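Local coordinates for Ara h 8 allergen isoform (Arachis hypogaea, PDB 6V8J), which belongs to the Bet v 1 family of pathogenesis-related plant allergens and may bind hydrophobic ligands such as abscisic acid, at residues 82-87 with 97-102. Residues are numbered along the deposited sequence; the frame is centred on the assembly and turned at random.
With SO4 (sulfate ion), chain H.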
loop_
_atom_site.group_PDB
_atom_site.type_symbol
_atom_site.label_atom_id
_atom_site.label_comp_id
_atom_site.label_asym_id
_atom_site.label_seq_id
_atom_site.Cartn_x
_atom_site.Cartn_y
_atom_site.Cartn_z
ATOM N N ASP A 82 -7.539 -1.638 4.709
ATOM C CA ASP A 82 -7.982 -0.695 3.656
ATOM C C ASP A 82 -7.317 0.644 3.935
ATOM O O ASP A 82 -7.398 1.120 5.089
ATOM C CB ASP A 82 -9.489 -0.533 3.649
ATOM C CG ASP A 82 -10.276 -1.806 3.411
ATOM O OD1 ASP A 82 -9.652 -2.858 3.031
ATOM O OD2 ASP A 82 -11.502 -1.725 3.665
ATOM N N TYR A 83 -6.706 1.252 2.933
ATOM C CA TYR A 83 -6.008 2.551 3.103
ATOM C C TYR A 83 -6.092 3.341 1.803
ATOM O O TYR A 83 -6.382 2.749 0.717
ATOM C CB TYR A 83 -4.545 2.310 3.509
ATOM C CG TYR A 83 -3.718 1.570 2.488
ATOM C CD1 TYR A 83 -3.830 0.198 2.310
ATOM C CD2 TYR A 83 -2.839 2.256 1.680
ATOM C CE1 TYR A 83 -3.054 -0.480 1.384
ATOM C CE2 TYR A 83 -2.037 1.598 0.763
ATOM C CZ TYR A 83 -2.166 0.236 0.598
ATOM O OH TYR A 83 -1.419 -0.319 -0.377
ATOM N N THR A 84 -5.904 4.654 1.935
ATOM C CA THR A 84 -5.956 5.620 0.821
ATOM C C THR A 84 -4.636 6.395 0.768
ATOM O O THR A 84 -4.216 6.889 1.822
ATOM C CB THR A 84 -7.211 6.494 0.937
ATOM O OG1 THR A 84 -8.323 5.601 0.809
ATOM C CG2 THR A 84 -7.247 7.590 -0.101
ATOM N N ILE A 85 -4.068 6.511 -0.434
ATOM C CA ILE A 85 -2.807 7.234 -0.784
ATOM C C ILE A 85 -3.214 8.515 -1.523
ATOM O O ILE A 85 -4.123 8.428 -2.395
ATOM C CB ILE A 85 -1.914 6.354 -1.687
ATOM C CG1 ILE A 85 -1.561 4.999 -1.067
ATOM C CG2 ILE A 85 -0.687 7.122 -2.127
ATOM C CD1 ILE A 85 -0.827 5.090 0.258
ATOM N N SER A 86 -2.618 9.625 -1.117
ATOM C CA SER A 86 -2.791 10.936 -1.781
ATOM C C SER A 86 -1.573 11.819 -1.493
ATOM O O SER A 86 -0.734 11.414 -0.703
ATOM C CB SER A 86 -4.054 11.591 -1.305
ATOM O OG SER A 86 -4.095 11.622 0.106
ATOM N N GLY A 87 -1.525 12.994 -2.110
ATOM C CA GLY A 87 -0.391 13.917 -1.932
ATOM C C GLY A 87 0.569 13.781 -3.089
ATOM O O GLY A 87 0.093 13.597 -4.211
ATOM N N LYS A 97 -6.619 10.563 -5.588
ATOM C CA LYS A 97 -6.341 9.615 -4.490
ATOM C C LYS A 97 -6.491 8.186 -5.010
ATOM O O LYS A 97 -7.190 7.993 -5.975
ATOM C CB LYS A 97 -7.278 9.853 -3.301
ATOM C CG LYS A 97 -8.757 9.611 -3.566
ATOM C CD LYS A 97 -9.656 9.830 -2.371
ATOM C CE LYS A 97 -11.121 9.589 -2.641
ATOM N NZ LYS A 97 -11.993 9.806 -1.464
ATOM N N VAL A 98 -5.833 7.248 -4.349
ATOM C CA VAL A 98 -5.960 5.799 -4.691
ATOM C C VAL A 98 -6.338 5.052 -3.417
ATOM O O VAL A 98 -5.564 5.089 -2.449
ATOM C CB VAL A 98 -4.702 5.226 -5.367
ATOM C CG1 VAL A 98 -4.974 3.815 -5.888
ATOM C CG2 VAL A 98 -4.219 6.113 -6.499
ATOM N N SER A 99 -7.471 4.357 -3.454
ATOM C CA SER A 99 -8.011 3.564 -2.323
ATOM C C SER A 99 -7.770 2.075 -2.588
ATOM O O SER A 99 -8.185 1.569 -3.648
ATOM C CB SER A 99 -9.461 3.859 -2.083
ATOM O OG SER A 99 -9.593 5.182 -1.640
ATOM N N PHE A 100 -7.096 1.438 -1.629
ATOM C CA PHE A 100 -6.795 -0.001 -1.570
ATOM C C PHE A 100 -7.695 -0.675 -0.542
ATOM O O PHE A 100 -7.851 -0.130 0.619
ATOM C CB PHE A 100 -5.333 -0.191 -1.182
ATOM C CG PHE A 100 -4.331 0.283 -2.202
ATOM C CD1 PHE A 100 -3.899 -0.579 -3.185
ATOM C CD2 PHE A 100 -3.885 1.602 -2.218
ATOM C CE1 PHE A 100 -2.998 -0.154 -4.151
ATOM C CE2 PHE A 100 -2.996 2.024 -3.187
ATOM C CZ PHE A 100 -2.530 1.128 -4.125
ATOM N N LYS A 101 -8.273 -1.814 -0.940
ATOM C CA LYS A 101 -8.906 -2.772 0.003
ATOM C C LYS A 101 -8.148 -4.103 -0.131
ATOM O O LYS A 101 -8.075 -4.665 -1.258
ATOM C CB LYS A 101 -10.410 -2.898 -0.241
ATOM C CG LYS A 101 -11.169 -1.581 -0.182
ATOM C CD LYS A 101 -12.493 -1.547 -0.924
ATOM C CE LYS A 101 -13.601 -2.082 -0.063
ATOM N NZ LYS A 101 -14.709 -2.616 -0.888
ATOM N N THR A 102 -7.581 -4.542 0.992
ATOM C CA THR A 102 -6.673 -5.713 1.031
ATOM C C THR A 102 -7.239 -6.714 2.037
ATOM O O THR A 102 -7.698 -6.287 3.098
ATOM C CB THR A 102 -5.215 -5.301 1.294
ATOM O OG1 THR A 102 -5.023 -4.916 2.649
ATOM C CG2 THR A 102 -4.727 -4.227 0.352
HETATM S S SO4 H . -10.599 12.233 1.801
HETATM O O1 SO4 H . -9.491 12.610 0.959
HETATM O O2 SO4 H . -10.209 12.307 3.186
HETATM O O3 SO4 H . -11.697 13.132 1.567
HETATM O O4 SO4 H . -11.000 10.887 1.482
HETATM O O HOH W 1 -10.468 -5.257 2.783
#
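Strands 82-87 and 97-102 run antiparallel at 165°, with Tyr-83 facing Phe-100 and Ile-85 facing Val-98 as hydrogen-bonded pairs, each closed by two N-H to O bonds. They form a beta hairpin within the curved seven-stranded antiparallel sheet of the Bet v 1 fold, which wraps around the long C-terminal helix 129-151. As in any such sheet, alternate residues serve opposite faces, and here the two faces differ sharply in character. On the face turned to the helix, the Tyr-83 and Phe-100 rings lie almost parallel, planes at 10°, but so far displaced from each other that little of one ring lies over the other, with centroids 4.8 Å apart. The displacement brings CB of Phe-100 over the Tyr-83 ring in a CH-pi contact, 3.8 Å from its centroid, while Tyr-83 OH lies over the rim of the Phe-100 ring, 3.5 Å from CG. Tyr-83 achieves this with CG between its backbone N and carbonyl carbon (chi1 63°), which swings the ring across toward the neighbouring strand. Phe-100 also takes CG1 of Ile-85 obliquely against its CE2, and reaches Val-135 and Ser-139 of the helix. Polar groups occupy the other face. There Ser-99 OG donates to Thr-84 OG1 at 2.8 Å, and Thr-84 OG1 is further bonded to Asp-72 of strand 63-75, linking three strands. Asp-82 lays its carboxylate against the aliphatic base of Lys-101, without a salt bridge. Its OD1 accepts a weak bond from Thr-102 N, 3.4 Å long, and a water donates both to this OD1 and to Thr-102 O.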